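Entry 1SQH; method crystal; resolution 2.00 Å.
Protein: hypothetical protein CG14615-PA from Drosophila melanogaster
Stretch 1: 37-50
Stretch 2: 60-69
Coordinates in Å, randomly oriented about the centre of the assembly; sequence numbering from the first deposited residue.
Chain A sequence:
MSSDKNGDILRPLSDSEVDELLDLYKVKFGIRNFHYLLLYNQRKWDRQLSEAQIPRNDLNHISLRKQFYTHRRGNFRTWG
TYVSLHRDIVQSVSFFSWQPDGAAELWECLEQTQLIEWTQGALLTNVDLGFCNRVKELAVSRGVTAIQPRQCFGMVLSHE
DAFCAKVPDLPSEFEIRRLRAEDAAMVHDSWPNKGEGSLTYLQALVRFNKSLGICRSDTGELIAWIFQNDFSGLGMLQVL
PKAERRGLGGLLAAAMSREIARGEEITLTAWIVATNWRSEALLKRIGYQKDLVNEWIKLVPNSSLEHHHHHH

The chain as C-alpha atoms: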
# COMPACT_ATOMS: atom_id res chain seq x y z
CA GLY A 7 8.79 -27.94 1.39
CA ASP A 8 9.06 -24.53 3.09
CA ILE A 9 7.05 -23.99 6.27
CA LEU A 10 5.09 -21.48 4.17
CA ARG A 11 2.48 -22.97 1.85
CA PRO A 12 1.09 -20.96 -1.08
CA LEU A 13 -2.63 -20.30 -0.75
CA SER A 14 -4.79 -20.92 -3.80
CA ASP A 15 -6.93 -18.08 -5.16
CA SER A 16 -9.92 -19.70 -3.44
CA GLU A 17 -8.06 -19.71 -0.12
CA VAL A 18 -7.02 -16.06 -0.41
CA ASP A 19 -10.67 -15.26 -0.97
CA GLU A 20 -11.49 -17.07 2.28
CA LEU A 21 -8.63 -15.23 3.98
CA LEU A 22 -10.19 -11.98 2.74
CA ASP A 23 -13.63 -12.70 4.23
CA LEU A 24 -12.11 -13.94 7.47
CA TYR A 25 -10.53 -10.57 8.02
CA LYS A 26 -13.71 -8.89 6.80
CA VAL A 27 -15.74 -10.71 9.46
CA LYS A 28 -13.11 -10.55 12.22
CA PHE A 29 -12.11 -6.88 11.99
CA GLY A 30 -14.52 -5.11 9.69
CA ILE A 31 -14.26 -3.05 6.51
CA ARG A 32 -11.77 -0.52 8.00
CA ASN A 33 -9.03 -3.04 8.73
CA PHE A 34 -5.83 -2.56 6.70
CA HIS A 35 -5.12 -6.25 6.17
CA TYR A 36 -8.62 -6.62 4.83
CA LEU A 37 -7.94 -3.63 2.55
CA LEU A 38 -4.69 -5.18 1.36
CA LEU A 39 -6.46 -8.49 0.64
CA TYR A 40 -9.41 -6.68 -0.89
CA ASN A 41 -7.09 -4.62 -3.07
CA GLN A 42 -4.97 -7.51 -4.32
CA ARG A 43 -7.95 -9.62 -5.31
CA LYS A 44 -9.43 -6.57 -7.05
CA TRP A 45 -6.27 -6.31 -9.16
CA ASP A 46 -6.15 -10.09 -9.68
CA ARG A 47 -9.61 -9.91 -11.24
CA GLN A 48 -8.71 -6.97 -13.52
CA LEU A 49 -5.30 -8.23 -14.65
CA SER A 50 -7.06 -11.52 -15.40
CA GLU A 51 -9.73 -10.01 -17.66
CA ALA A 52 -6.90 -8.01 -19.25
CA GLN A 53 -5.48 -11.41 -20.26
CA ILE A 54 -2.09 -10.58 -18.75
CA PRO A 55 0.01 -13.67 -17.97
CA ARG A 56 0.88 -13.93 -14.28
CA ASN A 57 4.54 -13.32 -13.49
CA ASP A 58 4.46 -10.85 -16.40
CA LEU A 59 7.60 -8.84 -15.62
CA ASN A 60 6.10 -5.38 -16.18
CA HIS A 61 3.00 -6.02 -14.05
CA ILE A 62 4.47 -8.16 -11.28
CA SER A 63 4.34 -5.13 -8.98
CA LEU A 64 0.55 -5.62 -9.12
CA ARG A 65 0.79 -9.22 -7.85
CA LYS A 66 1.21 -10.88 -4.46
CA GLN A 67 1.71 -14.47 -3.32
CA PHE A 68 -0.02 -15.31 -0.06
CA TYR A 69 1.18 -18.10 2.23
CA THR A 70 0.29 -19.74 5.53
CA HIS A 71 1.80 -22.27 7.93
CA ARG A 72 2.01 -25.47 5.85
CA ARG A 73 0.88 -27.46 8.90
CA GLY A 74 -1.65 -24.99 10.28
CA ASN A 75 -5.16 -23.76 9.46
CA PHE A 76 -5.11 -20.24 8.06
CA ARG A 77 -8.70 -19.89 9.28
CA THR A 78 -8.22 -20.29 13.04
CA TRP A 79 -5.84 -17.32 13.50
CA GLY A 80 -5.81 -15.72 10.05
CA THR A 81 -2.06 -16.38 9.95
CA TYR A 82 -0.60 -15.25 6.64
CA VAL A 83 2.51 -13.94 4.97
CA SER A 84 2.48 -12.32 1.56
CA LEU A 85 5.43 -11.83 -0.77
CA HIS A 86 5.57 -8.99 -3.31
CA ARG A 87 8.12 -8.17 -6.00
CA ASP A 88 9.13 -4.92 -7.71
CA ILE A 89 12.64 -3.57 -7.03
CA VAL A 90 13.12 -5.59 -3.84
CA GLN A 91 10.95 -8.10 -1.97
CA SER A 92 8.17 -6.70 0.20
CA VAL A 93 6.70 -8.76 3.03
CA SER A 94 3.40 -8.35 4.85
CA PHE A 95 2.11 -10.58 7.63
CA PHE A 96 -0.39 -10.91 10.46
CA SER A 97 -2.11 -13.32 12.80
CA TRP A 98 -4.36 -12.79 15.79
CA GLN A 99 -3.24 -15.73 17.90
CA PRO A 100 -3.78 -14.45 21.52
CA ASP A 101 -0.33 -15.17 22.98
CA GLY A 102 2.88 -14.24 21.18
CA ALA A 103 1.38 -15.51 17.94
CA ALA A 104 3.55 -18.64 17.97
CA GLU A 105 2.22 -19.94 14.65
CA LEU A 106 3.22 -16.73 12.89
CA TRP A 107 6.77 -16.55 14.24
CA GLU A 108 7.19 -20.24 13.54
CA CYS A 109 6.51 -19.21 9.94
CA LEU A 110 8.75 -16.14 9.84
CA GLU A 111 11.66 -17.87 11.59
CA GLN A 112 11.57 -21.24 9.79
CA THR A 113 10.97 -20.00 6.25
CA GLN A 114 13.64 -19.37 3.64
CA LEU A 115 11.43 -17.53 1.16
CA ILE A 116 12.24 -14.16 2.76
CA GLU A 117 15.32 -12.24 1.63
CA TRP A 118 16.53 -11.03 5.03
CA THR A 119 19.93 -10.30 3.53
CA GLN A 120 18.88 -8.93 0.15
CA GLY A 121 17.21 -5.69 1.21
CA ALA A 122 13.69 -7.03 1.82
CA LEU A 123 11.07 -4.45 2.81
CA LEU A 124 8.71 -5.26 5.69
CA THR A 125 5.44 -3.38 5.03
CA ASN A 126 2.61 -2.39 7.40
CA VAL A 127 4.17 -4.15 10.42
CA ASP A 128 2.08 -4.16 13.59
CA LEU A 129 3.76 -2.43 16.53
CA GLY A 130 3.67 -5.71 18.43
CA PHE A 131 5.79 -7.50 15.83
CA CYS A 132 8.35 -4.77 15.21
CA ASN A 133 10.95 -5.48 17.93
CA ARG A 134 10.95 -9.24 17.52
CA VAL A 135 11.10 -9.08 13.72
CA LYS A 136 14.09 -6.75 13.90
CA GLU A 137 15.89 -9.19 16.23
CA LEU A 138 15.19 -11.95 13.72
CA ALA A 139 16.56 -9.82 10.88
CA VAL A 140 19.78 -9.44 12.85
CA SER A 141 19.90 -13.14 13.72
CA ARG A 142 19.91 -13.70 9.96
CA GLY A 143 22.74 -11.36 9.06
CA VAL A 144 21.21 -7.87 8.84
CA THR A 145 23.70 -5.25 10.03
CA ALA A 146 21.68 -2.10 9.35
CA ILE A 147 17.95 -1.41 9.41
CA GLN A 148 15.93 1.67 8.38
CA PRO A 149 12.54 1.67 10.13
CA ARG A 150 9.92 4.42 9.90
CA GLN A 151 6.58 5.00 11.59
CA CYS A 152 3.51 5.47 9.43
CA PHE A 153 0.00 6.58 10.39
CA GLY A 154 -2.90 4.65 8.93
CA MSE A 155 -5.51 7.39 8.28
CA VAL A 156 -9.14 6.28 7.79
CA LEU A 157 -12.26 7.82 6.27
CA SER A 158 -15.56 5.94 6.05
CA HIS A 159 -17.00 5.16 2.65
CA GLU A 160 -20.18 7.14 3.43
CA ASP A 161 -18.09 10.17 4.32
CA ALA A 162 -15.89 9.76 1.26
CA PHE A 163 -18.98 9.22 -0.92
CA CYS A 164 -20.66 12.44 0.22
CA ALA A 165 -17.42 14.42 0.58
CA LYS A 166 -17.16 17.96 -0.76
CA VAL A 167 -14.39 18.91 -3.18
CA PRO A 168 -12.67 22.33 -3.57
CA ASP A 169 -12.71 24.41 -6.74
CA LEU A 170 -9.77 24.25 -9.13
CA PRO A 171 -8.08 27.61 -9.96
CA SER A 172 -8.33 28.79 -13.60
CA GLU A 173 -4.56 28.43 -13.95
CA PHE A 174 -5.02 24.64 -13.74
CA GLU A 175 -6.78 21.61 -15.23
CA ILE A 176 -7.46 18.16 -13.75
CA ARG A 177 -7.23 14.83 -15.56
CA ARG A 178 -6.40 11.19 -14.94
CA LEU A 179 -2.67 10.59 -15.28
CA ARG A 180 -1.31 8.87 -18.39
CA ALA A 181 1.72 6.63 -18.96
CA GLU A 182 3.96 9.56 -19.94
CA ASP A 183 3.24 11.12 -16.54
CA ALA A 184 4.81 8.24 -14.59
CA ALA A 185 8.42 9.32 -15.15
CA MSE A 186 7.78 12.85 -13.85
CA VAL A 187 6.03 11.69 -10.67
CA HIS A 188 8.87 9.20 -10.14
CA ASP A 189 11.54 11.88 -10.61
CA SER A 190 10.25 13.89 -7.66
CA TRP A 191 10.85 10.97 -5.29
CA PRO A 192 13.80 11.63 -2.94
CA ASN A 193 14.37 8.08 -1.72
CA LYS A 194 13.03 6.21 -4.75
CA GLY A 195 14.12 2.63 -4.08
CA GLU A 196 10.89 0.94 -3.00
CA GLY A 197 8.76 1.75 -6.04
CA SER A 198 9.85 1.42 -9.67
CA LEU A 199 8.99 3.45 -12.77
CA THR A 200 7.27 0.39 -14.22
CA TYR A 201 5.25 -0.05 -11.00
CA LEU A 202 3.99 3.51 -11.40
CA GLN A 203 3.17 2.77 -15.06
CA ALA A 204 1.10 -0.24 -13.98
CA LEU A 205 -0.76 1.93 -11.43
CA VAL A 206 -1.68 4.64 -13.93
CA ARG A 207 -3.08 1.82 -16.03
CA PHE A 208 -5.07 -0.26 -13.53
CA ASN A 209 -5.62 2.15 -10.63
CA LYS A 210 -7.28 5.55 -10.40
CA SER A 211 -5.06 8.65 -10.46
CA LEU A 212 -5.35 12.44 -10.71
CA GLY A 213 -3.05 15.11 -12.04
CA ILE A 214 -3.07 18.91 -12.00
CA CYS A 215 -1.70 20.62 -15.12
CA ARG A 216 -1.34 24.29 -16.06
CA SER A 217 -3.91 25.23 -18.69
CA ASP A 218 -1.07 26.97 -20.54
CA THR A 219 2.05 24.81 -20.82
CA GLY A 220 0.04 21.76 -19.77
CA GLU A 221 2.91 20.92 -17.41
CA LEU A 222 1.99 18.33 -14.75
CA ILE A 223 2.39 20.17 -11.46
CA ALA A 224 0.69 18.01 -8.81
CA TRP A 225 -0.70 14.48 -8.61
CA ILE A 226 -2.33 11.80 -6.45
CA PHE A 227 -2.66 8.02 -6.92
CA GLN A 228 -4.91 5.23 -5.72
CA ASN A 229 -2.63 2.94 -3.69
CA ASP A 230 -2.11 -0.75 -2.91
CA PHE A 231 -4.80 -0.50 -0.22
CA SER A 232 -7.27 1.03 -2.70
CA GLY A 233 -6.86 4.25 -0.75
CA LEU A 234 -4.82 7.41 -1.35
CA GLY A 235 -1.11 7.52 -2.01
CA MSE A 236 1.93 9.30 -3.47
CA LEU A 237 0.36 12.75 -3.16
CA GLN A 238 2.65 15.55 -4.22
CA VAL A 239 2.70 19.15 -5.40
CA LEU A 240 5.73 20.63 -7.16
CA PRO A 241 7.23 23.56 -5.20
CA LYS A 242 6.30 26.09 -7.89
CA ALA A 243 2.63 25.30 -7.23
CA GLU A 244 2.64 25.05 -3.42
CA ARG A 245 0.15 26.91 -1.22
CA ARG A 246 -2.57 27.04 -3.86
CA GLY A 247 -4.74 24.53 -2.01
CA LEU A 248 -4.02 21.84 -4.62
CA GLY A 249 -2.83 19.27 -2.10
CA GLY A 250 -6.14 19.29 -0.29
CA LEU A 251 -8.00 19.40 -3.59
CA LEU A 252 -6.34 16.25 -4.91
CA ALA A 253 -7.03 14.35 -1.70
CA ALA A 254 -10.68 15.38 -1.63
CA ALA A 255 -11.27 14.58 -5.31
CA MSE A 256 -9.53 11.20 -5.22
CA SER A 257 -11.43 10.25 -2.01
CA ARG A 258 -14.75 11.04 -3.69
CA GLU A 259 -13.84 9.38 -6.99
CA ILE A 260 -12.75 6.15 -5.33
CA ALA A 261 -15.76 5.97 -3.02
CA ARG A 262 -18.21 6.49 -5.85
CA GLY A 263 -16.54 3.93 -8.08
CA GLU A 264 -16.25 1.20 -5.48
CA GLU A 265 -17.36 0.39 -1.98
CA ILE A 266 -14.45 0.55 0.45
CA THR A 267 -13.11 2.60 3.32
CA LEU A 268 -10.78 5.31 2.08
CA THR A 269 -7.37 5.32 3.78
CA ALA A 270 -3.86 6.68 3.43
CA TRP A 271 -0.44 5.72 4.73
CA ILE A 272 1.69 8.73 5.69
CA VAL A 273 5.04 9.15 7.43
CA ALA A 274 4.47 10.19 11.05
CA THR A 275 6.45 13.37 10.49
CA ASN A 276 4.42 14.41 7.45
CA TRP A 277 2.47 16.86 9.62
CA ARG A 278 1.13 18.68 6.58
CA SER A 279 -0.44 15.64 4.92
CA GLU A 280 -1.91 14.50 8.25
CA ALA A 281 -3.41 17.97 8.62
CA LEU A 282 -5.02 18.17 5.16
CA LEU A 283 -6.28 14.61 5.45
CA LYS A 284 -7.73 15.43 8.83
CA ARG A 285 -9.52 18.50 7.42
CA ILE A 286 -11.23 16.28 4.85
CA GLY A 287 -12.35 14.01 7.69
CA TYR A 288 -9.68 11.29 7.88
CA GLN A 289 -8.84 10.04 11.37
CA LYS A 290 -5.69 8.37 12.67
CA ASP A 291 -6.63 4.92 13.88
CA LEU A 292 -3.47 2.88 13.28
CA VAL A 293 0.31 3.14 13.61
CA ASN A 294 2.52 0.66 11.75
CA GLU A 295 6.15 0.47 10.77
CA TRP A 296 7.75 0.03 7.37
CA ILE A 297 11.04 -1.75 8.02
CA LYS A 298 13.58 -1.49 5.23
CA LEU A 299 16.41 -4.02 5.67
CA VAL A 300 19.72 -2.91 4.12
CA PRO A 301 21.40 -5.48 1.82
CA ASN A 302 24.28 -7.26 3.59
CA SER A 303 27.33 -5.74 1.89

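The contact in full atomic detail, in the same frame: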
# COMPACT_ATOMS: atom_id res chain seq x y z
N LEU A 37 -8.09 -4.52 3.70
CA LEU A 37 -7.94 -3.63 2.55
C LEU A 37 -6.89 -4.14 1.58
O LEU A 37 -7.09 -4.11 0.37
CB LEU A 37 -7.62 -2.21 3.03
CG LEU A 37 -8.86 -1.58 3.68
CD1 LEU A 37 -8.56 -0.22 4.30
CD2 LEU A 37 -9.93 -1.44 2.59
N LEU A 38 -5.78 -4.63 2.14
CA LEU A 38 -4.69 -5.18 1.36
C LEU A 38 -5.20 -6.39 0.57
O LEU A 38 -4.98 -6.49 -0.64
CB LEU A 38 -3.55 -5.57 2.30
CG LEU A 38 -2.41 -6.53 1.92
CD1 LEU A 38 -2.14 -6.50 0.44
CD2 LEU A 38 -1.17 -6.13 2.72
N LEU A 39 -5.91 -7.28 1.26
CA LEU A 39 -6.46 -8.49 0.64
C LEU A 39 -7.51 -8.09 -0.39
O LEU A 39 -7.53 -8.60 -1.52
CB LEU A 39 -7.08 -9.40 1.71
CG LEU A 39 -6.24 -10.57 2.26
CD1 LEU A 39 -4.81 -10.15 2.49
CD2 LEU A 39 -6.87 -11.07 3.56
N TYR A 40 -8.39 -7.18 0.01
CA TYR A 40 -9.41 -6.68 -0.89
C TYR A 40 -8.76 -6.09 -2.15
O TYR A 40 -9.15 -6.40 -3.28
CB TYR A 40 -10.22 -5.59 -0.19
CG TYR A 40 -11.06 -4.78 -1.14
CD1 TYR A 40 -12.33 -5.22 -1.52
CD2 TYR A 40 -10.57 -3.60 -1.68
CE1 TYR A 40 -13.09 -4.48 -2.42
CE2 TYR A 40 -11.32 -2.86 -2.58
CZ TYR A 40 -12.58 -3.31 -2.95
OH TYR A 40 -13.34 -2.54 -3.81
N ASN A 41 -7.76 -5.24 -1.94
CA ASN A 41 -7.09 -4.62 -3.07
C ASN A 41 -6.44 -5.61 -4.02
O ASN A 41 -6.65 -5.53 -5.24
CB ASN A 41 -6.04 -3.63 -2.57
CG ASN A 41 -5.32 -2.94 -3.71
OD1 ASN A 41 -5.86 -2.03 -4.34
ND2 ASN A 41 -4.12 -3.39 -4.00
N GLN A 42 -5.65 -6.54 -3.48
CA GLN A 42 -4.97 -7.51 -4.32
C GLN A 42 -5.94 -8.31 -5.18
O GLN A 42 -5.75 -8.43 -6.39
CB GLN A 42 -4.13 -8.47 -3.48
CG GLN A 42 -3.25 -9.39 -4.33
CD GLN A 42 -2.36 -8.59 -5.28
OE1 GLN A 42 -1.47 -7.87 -4.84
NE2 GLN A 42 -2.62 -8.70 -6.58
N ARG A 43 -6.98 -8.85 -4.56
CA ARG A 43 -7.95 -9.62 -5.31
C ARG A 43 -8.65 -8.75 -6.35
O ARG A 43 -9.05 -9.25 -7.41
CB ARG A 43 -8.96 -10.26 -4.36
CG ARG A 43 -8.33 -11.36 -3.51
CD ARG A 43 -7.72 -12.45 -4.39
NE ARG A 43 -8.74 -13.34 -4.95
CZ ARG A 43 -8.59 -14.05 -6.06
NH1 ARG A 43 -7.46 -13.97 -6.76
NH2 ARG A 43 -9.56 -14.85 -6.47
N LYS A 44 -8.81 -7.45 -6.08
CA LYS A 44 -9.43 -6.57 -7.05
C LYS A 44 -8.54 -6.54 -8.29
O LYS A 44 -9.03 -6.69 -9.42
CB LYS A 44 -9.58 -5.15 -6.50
CG LYS A 44 -10.16 -4.17 -7.53
CD LYS A 44 -10.43 -2.79 -6.93
CE LYS A 44 -9.14 -2.11 -6.50
NZ LYS A 44 -9.40 -0.72 -6.03
N TRP A 45 -7.24 -6.35 -8.06
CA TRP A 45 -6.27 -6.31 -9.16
C TRP A 45 -6.22 -7.66 -9.88
O TRP A 45 -6.18 -7.70 -11.12
CB TRP A 45 -4.86 -5.97 -8.64
CG TRP A 45 -4.64 -4.52 -8.33
CD1 TRP A 45 -5.37 -3.45 -8.78
CD2 TRP A 45 -3.57 -3.97 -7.54
NE1 TRP A 45 -4.82 -2.28 -8.32
CE2 TRP A 45 -3.72 -2.56 -7.55
CE3 TRP A 45 -2.50 -4.53 -6.83
CZ2 TRP A 45 -2.84 -1.71 -6.88
CZ3 TRP A 45 -1.62 -3.68 -6.15
CH2 TRP A 45 -1.80 -2.29 -6.19
N ASP A 46 -6.20 -8.75 -9.11
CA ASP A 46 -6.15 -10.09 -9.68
C ASP A 46 -7.26 -10.23 -10.72
O ASP A 46 -7.02 -10.69 -11.84
CB ASP A 46 -6.36 -11.16 -8.59
CG ASP A 46 -5.12 -11.37 -7.70
OD1 ASP A 46 -4.04 -10.85 -8.03
OD2 ASP A 46 -5.24 -12.07 -6.67
N ARG A 47 -8.46 -9.83 -10.35
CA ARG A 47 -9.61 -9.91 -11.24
C ARG A 47 -9.37 -9.11 -12.53
O ARG A 47 -9.53 -9.63 -13.64
CB ARG A 47 -10.85 -9.36 -10.54
CG ARG A 47 -12.16 -9.59 -11.26
CD ARG A 47 -12.67 -10.99 -10.99
NE ARG A 47 -14.04 -11.17 -11.47
CZ ARG A 47 -14.74 -12.29 -11.36
NH1 ARG A 47 -15.98 -12.36 -11.82
NH2 ARG A 47 -14.18 -13.35 -10.78
N GLN A 48 -8.97 -7.84 -12.38
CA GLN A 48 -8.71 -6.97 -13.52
C GLN A 48 -7.62 -7.50 -14.45
O GLN A 48 -7.83 -7.69 -15.64
CB GLN A 48 -8.31 -5.57 -13.05
CG GLN A 48 -9.26 -4.91 -12.06
CD GLN A 48 -8.69 -3.61 -11.52
OE1 GLN A 48 -8.39 -2.69 -12.27
NE2 GLN A 48 -8.53 -3.54 -10.20
N LEU A 49 -6.43 -7.72 -13.89
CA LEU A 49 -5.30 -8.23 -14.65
C LEU A 49 -5.66 -9.52 -15.38
O LEU A 49 -5.09 -9.82 -16.44
CB LEU A 49 -4.11 -8.48 -13.72
CG LEU A 49 -3.53 -7.25 -13.02
CD1 LEU A 49 -2.40 -7.66 -12.11
CD2 LEU A 49 -3.07 -6.26 -14.06
N SER A 50 -6.60 -10.27 -14.81
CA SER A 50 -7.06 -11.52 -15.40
C SER A 50 -7.84 -11.20 -16.67
O SER A 50 -7.50 -11.67 -17.76
CB SER A 50 -7.95 -12.27 -14.41
OG SER A 50 -8.47 -13.45 -14.99
N ASN A 60 6.46 -6.78 -16.37
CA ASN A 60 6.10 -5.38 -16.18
C ASN A 60 4.76 -5.12 -15.48
O ASN A 60 4.21 -4.01 -15.53
CB ASN A 60 6.20 -4.60 -17.51
CG ASN A 60 5.33 -5.17 -18.60
OD1 ASN A 60 4.14 -5.41 -18.40
ND2 ASN A 60 5.91 -5.36 -19.79
N HIS A 61 4.24 -6.14 -14.82
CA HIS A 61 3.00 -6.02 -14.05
C HIS A 61 3.11 -6.79 -12.74
O HIS A 61 2.17 -6.82 -11.96
CB HIS A 61 1.79 -6.54 -14.84
CG HIS A 61 1.31 -5.62 -15.91
ND1 HIS A 61 1.92 -5.53 -17.15
CD2 HIS A 61 0.27 -4.75 -15.95
CE1 HIS A 61 1.27 -4.66 -17.90
NE2 HIS A 61 0.26 -4.18 -17.20
N ILE A 62 4.27 -7.40 -12.50
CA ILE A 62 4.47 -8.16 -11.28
C ILE A 62 4.25 -7.32 -10.02
O ILE A 62 3.87 -7.86 -8.98
CB ILE A 62 5.88 -8.75 -11.19
CG1 ILE A 62 6.91 -7.64 -11.37
CG2 ILE A 62 6.06 -9.85 -12.21
CD1 ILE A 62 8.23 -7.93 -10.72
N SER A 63 4.50 -6.02 -10.12
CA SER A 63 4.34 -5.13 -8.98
C SER A 63 2.87 -5.09 -8.53
O SER A 63 2.56 -4.67 -7.42
CB SER A 63 4.81 -3.72 -9.34
OG SER A 63 3.96 -3.13 -10.31
N LEU A 64 1.99 -5.56 -9.41
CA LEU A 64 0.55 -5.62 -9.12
C LEU A 64 0.11 -7.02 -8.66
O LEU A 64 -1.09 -7.32 -8.61
CB LEU A 64 -0.23 -5.21 -10.38
CG LEU A 64 -0.61 -3.73 -10.52
CD1 LEU A 64 0.57 -2.85 -10.20
CD2 LEU A 64 -1.12 -3.47 -11.93
N ARG A 65 1.08 -7.86 -8.31
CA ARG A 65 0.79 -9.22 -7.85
C ARG A 65 1.32 -9.47 -6.45
O ARG A 65 2.20 -8.77 -5.97
CB ARG A 65 1.42 -10.25 -8.80
CG ARG A 65 1.29 -9.95 -10.30
CD ARG A 65 -0.11 -9.50 -10.66
NE ARG A 65 -0.93 -10.51 -11.33
CZ ARG A 65 -0.93 -10.72 -12.64
NH1 ARG A 65 -0.14 -10.00 -13.44
NH2 ARG A 65 -1.73 -11.63 -13.16
N LYS A 66 0.77 -10.49 -5.80
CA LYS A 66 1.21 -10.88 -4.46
C LYS A 66 0.99 -12.38 -4.30
O LYS A 66 0.03 -12.93 -4.85
CB LYS A 66 0.43 -10.14 -3.37
CG LYS A 66 0.82 -8.68 -3.15
CD LYS A 66 0.23 -8.16 -1.83
CE LYS A 66 0.50 -6.68 -1.61
NZ LYS A 66 -0.14 -5.85 -2.68
N GLN A 67 1.86 -13.04 -3.56
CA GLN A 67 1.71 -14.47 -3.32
C GLN A 67 1.51 -14.66 -1.82
O GLN A 67 2.40 -14.38 -1.02
CB GLN A 67 2.95 -15.21 -3.81
CG GLN A 67 3.14 -15.11 -5.32
CD GLN A 67 4.60 -15.10 -5.72
OE1 GLN A 67 5.31 -14.10 -5.52
NE2 GLN A 67 5.07 -16.21 -6.28
N PHE A 68 0.32 -15.11 -1.46
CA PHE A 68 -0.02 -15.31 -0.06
C PHE A 68 0.36 -16.70 0.42
O PHE A 68 0.28 -17.67 -0.35
CB PHE A 68 -1.52 -15.06 0.12
CG PHE A 68 -1.93 -13.63 -0.15
CD1 PHE A 68 -1.79 -12.65 0.84
CD2 PHE A 68 -2.42 -13.26 -1.40
CE1 PHE A 68 -2.13 -11.32 0.59
CE2 PHE A 68 -2.77 -11.93 -1.66
CZ PHE A 68 -2.62 -10.96 -0.66
N TYR A 69 0.79 -16.81 1.67
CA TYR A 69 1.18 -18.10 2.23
C TYR A 69 0.67 -18.27 3.65
O TYR A 69 0.26 -17.30 4.29
CB TYR A 69 2.71 -18.24 2.30
CG TYR A 69 3.45 -18.05 0.99
CD1 TYR A 69 3.71 -16.78 0.49
CD2 TYR A 69 3.92 -19.15 0.29
CE1 TYR A 69 4.43 -16.61 -0.70
CE2 TYR A 69 4.64 -19.00 -0.90
CZ TYR A 69 4.89 -17.73 -1.39
OH TYR A 69 5.61 -17.57 -2.54
O HOH W 1 -2.87 -4.94 -2.24
O HOH W 2 0.74 -6.29 -5.48
O HOH W 3 -1.49 -11.56 -7.13
O HOH W 4 -3.05 -12.84 -5.12
O HOH W 5 -3.28 -12.81 -10.25

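The helix 37-50 packs against the segment 60-69, which passes from a short 3-10 segment through a loop into a strand, burying 592 Å² summed over both sides, with L38, L39, Q42, W45 and L49 providing most of the helical surface.

Q42 is the polar centre of the contact. Its CA-to-CB bond points toward the second stretch, and its amide serves as both donor and acceptor. NE2 of Q42 donates to the backbone O of L64 at 2.9 Å, almost linearly (175°), and also to OD1 of D46, one helical turn on, at 3.0 Å. OE1 of Q42 accepts from NZ of K66 at 3.2 Å. A glutamine suits this buried site because its amide can donate to the L64 carbonyl and accept from the K66 ammonium at once.

Water extends this network. Water 1 accepts from NZ of K66 (2.9 Å) and from ND2 of N41 (2.7 Å) and donates to O of L38 (3.1 Å), tying the lysine to the helix. Water 3 accepts from N of K66 (2.8 Å) and lies 2.8 Å from OD1 of D46.

Apolar packing flanks these bonds. The broad W45 six-membered ring offers one face to CG of L64, 4.2 Å from its centroid and 13° off the normal, a CH-pi contact. L49 suits its place by reaching two residues: its CD1 lies 3.7 Å from CB of L64 and 3.3 Å from CD of R65, over one face of the guanidinium. Although R65 starts away from the helix, its side chain folds back to reach it. NH1 of R65 is nevertheless buried without a partner in the model.

Toward the strand, CD1 of L39 meets CE1 of F68 at 3.5 Å, while CG of Q42 approaches the ring edge at CE2 of F68 (3.7 Å). K66 combines its ammonium with an aliphatic chain that packs, its CE 3.3 Å from CD1 of L38.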